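Local coordinates for glycerol trinitrate reductase (Agrobacterium tumefaciens, PDB 5EPD), which probably reduces nitrate esters such as glycerol trinitrate as an FMN-dependent flavoenzyme of the Old Yellow Enzyme family, captured here without its flavin, at residues G87-P92 with V153-V158; D176-A181 with L230-A235. All blocks are in the same frame, centred on the assembly; numbering follows the deposited sequence.

Contact 1 of 2, residues G87-P92 with V153-V158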
# COMPACT_ATOMS: atom_id res chain seq x y z
N GLY A 87 -11.17 6.59 2.97
CA GLY A 87 -12.23 6.03 2.09
C GLY A 87 -12.99 4.83 2.60
O GLY A 87 -14.04 4.48 2.09
N TYR A 88 -12.44 4.18 3.62
CA TYR A 88 -13.10 3.05 4.30
C TYR A 88 -13.12 3.34 5.80
O TYR A 88 -12.18 3.97 6.33
CB TYR A 88 -12.30 1.77 4.05
CG TYR A 88 -12.09 1.47 2.60
CD1 TYR A 88 -11.10 2.09 1.88
CD2 TYR A 88 -12.91 0.56 1.94
CE1 TYR A 88 -10.90 1.80 0.54
CE2 TYR A 88 -12.73 0.26 0.62
CZ TYR A 88 -11.72 0.87 -0.08
OH TYR A 88 -11.57 0.57 -1.42
N GLN A 89 -14.18 2.89 6.48
CA GLN A 89 -14.27 3.10 7.93
C GLN A 89 -13.12 2.44 8.70
O GLN A 89 -12.62 1.35 8.33
CB GLN A 89 -15.59 2.58 8.48
CG GLN A 89 -15.86 1.09 8.25
CD GLN A 89 -17.17 0.64 8.92
OE1 GLN A 89 -18.26 1.20 8.66
NE2 GLN A 89 -17.06 -0.35 9.80
N ASP A 90 -12.68 3.09 9.78
CA ASP A 90 -11.78 2.45 10.75
C ASP A 90 -10.45 2.01 10.17
O ASP A 90 -9.82 1.08 10.66
CB ASP A 90 -12.50 1.27 11.43
CG ASP A 90 -13.76 1.71 12.11
OD1 ASP A 90 -13.67 2.76 12.80
OD2 ASP A 90 -14.81 1.04 11.96
N THR A 91 -10.03 2.69 9.11
CA THR A 91 -8.68 2.57 8.66
C THR A 91 -7.87 3.61 9.47
O THR A 91 -8.37 4.66 9.83
CB THR A 91 -8.56 2.77 7.13
OG1 THR A 91 -8.88 4.11 6.79
CG2 THR A 91 -9.51 1.86 6.37
N PRO A 92 -6.60 3.30 9.79
CA PRO A 92 -5.82 4.21 10.64
C PRO A 92 -5.22 5.39 9.92
O PRO A 92 -5.09 5.37 8.70
CB PRO A 92 -4.68 3.32 11.16
CG PRO A 92 -4.50 2.28 10.10
CD PRO A 92 -5.91 2.01 9.58
N VAL A 153 -18.53 1.25 4.85
CA VAL A 153 -18.88 2.41 5.69
C VAL A 153 -20.22 2.10 6.37
O VAL A 153 -21.03 1.31 5.84
CB VAL A 153 -18.91 3.72 4.86
CG1 VAL A 153 -19.90 3.61 3.72
CG2 VAL A 153 -19.27 4.92 5.71
N ASN A 154 -20.46 2.67 7.56
CA ASN A 154 -21.66 2.34 8.37
C ASN A 154 -21.85 0.83 8.48
O ASN A 154 -22.97 0.34 8.36
CB ASN A 154 -22.96 2.95 7.79
CG ASN A 154 -22.85 4.44 7.52
OD1 ASN A 154 -23.11 4.90 6.41
ND2 ASN A 154 -22.45 5.20 8.54
N ASN A 155 -20.75 0.10 8.67
CA ASN A 155 -20.79 -1.34 8.85
C ASN A 155 -21.41 -2.13 7.70
O ASN A 155 -21.94 -3.23 7.91
CB ASN A 155 -21.53 -1.68 10.15
CG ASN A 155 -20.69 -1.43 11.37
OD1 ASN A 155 -19.52 -1.80 11.41
ND2 ASN A 155 -21.28 -0.81 12.39
N GLY A 156 -21.34 -1.59 6.50
CA GLY A 156 -21.98 -2.25 5.35
C GLY A 156 -21.30 -1.76 4.10
O GLY A 156 -20.42 -0.91 4.19
N PHE A 157 -21.70 -2.30 2.95
CA PHE A 157 -21.16 -1.84 1.64
C PHE A 157 -22.11 -0.89 0.88
O PHE A 157 -23.27 -1.22 0.60
CB PHE A 157 -20.81 -3.04 0.78
CG PHE A 157 -19.85 -3.97 1.45
CD1 PHE A 157 -18.52 -3.62 1.56
CD2 PHE A 157 -20.28 -5.16 2.00
CE1 PHE A 157 -17.62 -4.45 2.19
CE2 PHE A 157 -19.39 -6.00 2.62
CZ PHE A 157 -18.06 -5.64 2.73
N VAL A 158 -21.60 0.29 0.54
CA VAL A 158 -22.39 1.31 -0.11
C VAL A 158 -21.60 1.88 -1.28
O VAL A 158 -20.34 1.89 -1.27
CB VAL A 158 -22.74 2.42 0.91
CG1 VAL A 158 -21.51 3.25 1.22
CG2 VAL A 158 -23.83 3.36 0.39
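Gln89 reaches with its side-chain amide into the turn Val153-Gly156, and two hydrogen bonds between Gln89 and Asn155 carry the contact. In the first, the backbone N of Asn155 donates to OE1 of Gln89 at 2.7 Å; the N-H points almost straight at the oxygen (174°), although the donor is tilted from the plane of the carbonyl. In the second, NE2 of Gln89 donates to OD1 of Asn155 over a longer 3.3 Å. Here the acceptor lies in the plane of the Gln89 amide, whereas NE2 stands above the Asn155 carbonyl plane and not on a lone pair; the two amide planes are 69° apart.

Torsions bring the glutamine to this position. A chi1 of 59° tucks CG over the backbone, flanked by N and C, and the straight chain beyond it carries the amide across to the turn. The remaining approaches are simple proximity. OE1 of Gln89 comes within 3.1 Å of Val153 C. The N of Asn154 lies near the same oxygen at an angle too poor for a bond.

Backbone bonds shape both partners. Gln89 and Asp90 are the central residues of a type II turn from Tyr88 to Thr91. On the other side, Val153 N donates to Gly156 O at 2.9 Å and Gly156 N to Val153 O at 3.0 Å, closing the type I' turn of a two-stranded hairpin. Gln89 is also joined to the hairpin by a backbone hydrogen bond with Phe152, and Gly87 O bonds to Thr151 OG1.

With its carbonyl and its NH2 group gripping the backbone and side chain of one residue, the Gln89 amide has its rotation defined, and a polar clamp fastens the loop after strand 73-80 to the hairpin tip.

Contact 2 of 2, residues D176-A181 with L230-A235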
# COMPACT_ATOMS: atom_id res chain seq x y z
N ASP A 176 1.89 18.25 0.23
CA ASP A 176 2.43 18.53 1.55
C ASP A 176 1.88 17.61 2.64
O ASP A 176 2.59 17.32 3.61
CB ASP A 176 2.21 19.98 1.98
CG ASP A 176 3.19 20.38 3.06
OD1 ASP A 176 4.41 20.27 2.79
OD2 ASP A 176 2.77 20.77 4.18
N ASP A 177 0.64 17.16 2.49
CA ASP A 177 0.07 16.17 3.42
C ASP A 177 0.81 14.85 3.33
O ASP A 177 1.01 14.21 4.36
CB ASP A 177 -1.40 15.93 3.14
CG ASP A 177 -2.25 17.14 3.42
OD1 ASP A 177 -1.77 18.03 4.15
OD2 ASP A 177 -3.39 17.21 2.90
N PHE A 178 1.20 14.43 2.12
CA PHE A 178 2.08 13.27 1.96
C PHE A 178 3.47 13.53 2.56
O PHE A 178 4.03 12.66 3.25
CB PHE A 178 2.27 12.89 0.49
CG PHE A 178 1.16 12.05 -0.07
CD1 PHE A 178 1.11 10.68 0.17
CD2 PHE A 178 0.19 12.61 -0.89
CE1 PHE A 178 0.09 9.89 -0.38
CE2 PHE A 178 -0.84 11.84 -1.43
CZ PHE A 178 -0.89 10.47 -1.19
N ARG A 179 4.03 14.71 2.28
CA ARG A 179 5.35 15.07 2.78
C ARG A 179 5.37 14.95 4.30
O ARG A 179 6.24 14.32 4.88
CB ARG A 179 5.74 16.50 2.38
CG ARG A 179 7.23 16.79 2.56
CD ARG A 179 7.57 18.28 2.65
NE ARG A 179 6.62 19.01 3.50
CZ ARG A 179 6.69 19.13 4.83
NH1 ARG A 179 7.69 18.59 5.54
NH2 ARG A 179 5.75 19.82 5.47
N LYS A 180 4.38 15.56 4.93
CA LYS A 180 4.27 15.58 6.38
C LYS A 180 3.98 14.15 6.87
O LYS A 180 4.55 13.70 7.87
CB LYS A 180 3.17 16.57 6.76
CG LYS A 180 3.06 16.95 8.22
CD LYS A 180 1.64 17.46 8.50
CE LYS A 180 0.63 16.32 8.72
NZ LYS A 180 -0.72 16.56 8.12
N ALA A 181 3.13 13.42 6.15
CA ALA A 181 2.80 12.05 6.57
C ALA A 181 4.03 11.12 6.55
O ALA A 181 4.15 10.25 7.40
CB ALA A 181 1.65 11.46 5.76
N LEU A 230 4.41 11.76 -9.30
CA LEU A 230 5.83 12.04 -9.28
C LEU A 230 6.17 13.17 -8.30
O LEU A 230 7.17 13.08 -7.59
CB LEU A 230 6.32 12.39 -10.69
CG LEU A 230 6.22 11.28 -11.75
CD1 LEU A 230 6.64 11.85 -13.10
CD2 LEU A 230 7.06 10.06 -11.38
N GLU A 231 5.34 14.21 -8.25
CA GLU A 231 5.52 15.28 -7.28
C GLU A 231 5.43 14.76 -5.87
O GLU A 231 6.20 15.17 -5.00
CB GLU A 231 4.50 16.40 -7.47
CG GLU A 231 4.92 17.36 -8.58
CD GLU A 231 3.88 18.40 -8.91
OE1 GLU A 231 2.83 18.40 -8.23
OE2 GLU A 231 4.12 19.19 -9.85
N VAL A 232 4.48 13.86 -5.64
CA VAL A 232 4.28 13.30 -4.30
C VAL A 232 5.50 12.45 -3.89
O VAL A 232 6.08 12.66 -2.83
CB VAL A 232 2.94 12.53 -4.18
CG1 VAL A 232 2.92 11.65 -2.93
CG2 VAL A 232 1.75 13.49 -4.14
N THR A 233 5.91 11.52 -4.74
CA THR A 233 7.09 10.70 -4.47
C THR A 233 8.40 11.54 -4.32
O THR A 233 9.26 11.23 -3.50
CB THR A 233 7.27 9.63 -5.57
OG1 THR A 233 6.01 8.99 -5.84
CG2 THR A 233 8.29 8.57 -5.17
N ALA A 234 8.54 12.59 -5.11
CA ALA A 234 9.72 13.46 -5.03
C ALA A 234 9.81 14.20 -3.67
O ALA A 234 10.90 14.32 -3.08
CB ALA A 234 9.71 14.47 -6.19
N ALA A 235 8.65 14.69 -3.20
CA ALA A 235 8.56 15.39 -1.92
C ALA A 235 8.79 14.45 -0.74
O ALA A 235 9.43 14.83 0.23
CB ALA A 235 7.21 16.07 -1.79
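The two helical segments approach most closely at Arg179 and Ala235, whose CA atoms are 5.7 Å apart, while Phe178 and Val232 are separated by 6.6 Å between CA atoms. Phe178 and Val232 are buried and project toward each other's helix. CG1 of Val232 rests over one face of the phenyl ring, 3.6 Å from its centroid and 22° off the ring normal, a CH-pi contact. The methyl is displaced toward the rim, which brings it to 3.4 Å from Phe178 CG. A chi1 of 164° places CG1 anti to the backbone N, over the ring. The second methyl, Val232 CG2, approaches Phe178 CD2 at 3.7 Å.

At the next residue of the first helix, and three residues on in the second, the small Ala235 lies beside the aliphatic base of Arg179, whose CG is 3.8 Å from Ala235 O. The arginine then bends away at chi3, and its NE donates to Asp176 OD1 at 2.6 Å in a salt bridge within the helix. The carboxylate lies at the guanidinium edge, and NH1 forms a second salt bridge with Glu239, further along helix 227-240. Charge pairing thus borders the apolar contact, with Val175 extending it on Val232 and Ala235.

Helix 171-187 leads into strand 193-196 and helix 227-240 into the neighbouring strand 245-249 of the eight-stranded parallel barrel; their packing belongs to the outer helical layer of the TIM-barrel fold of Old Yellow Enzymes.

How the contacts relate
From the N terminus, the chain leaves barrel strand 73-80, enters the loop containing 87-92, and passes through helix 97-112 and strand 117-122 before the hairpin at 153-158 closes contact 1. Helix 171-187 then opens contact 2, which closes at helix 227-240 after the chain has passed through strand 193-196. The contacts therefore follow in series, neither nested nor crossed. Their centres lie 25 Å apart and their nearest atoms about 10 Å, so they do not touch. Contact 1 ties an excursion after one barrel strand to a hairpin inserted after another; contact 2 joins two helices packed outside the barrel wall.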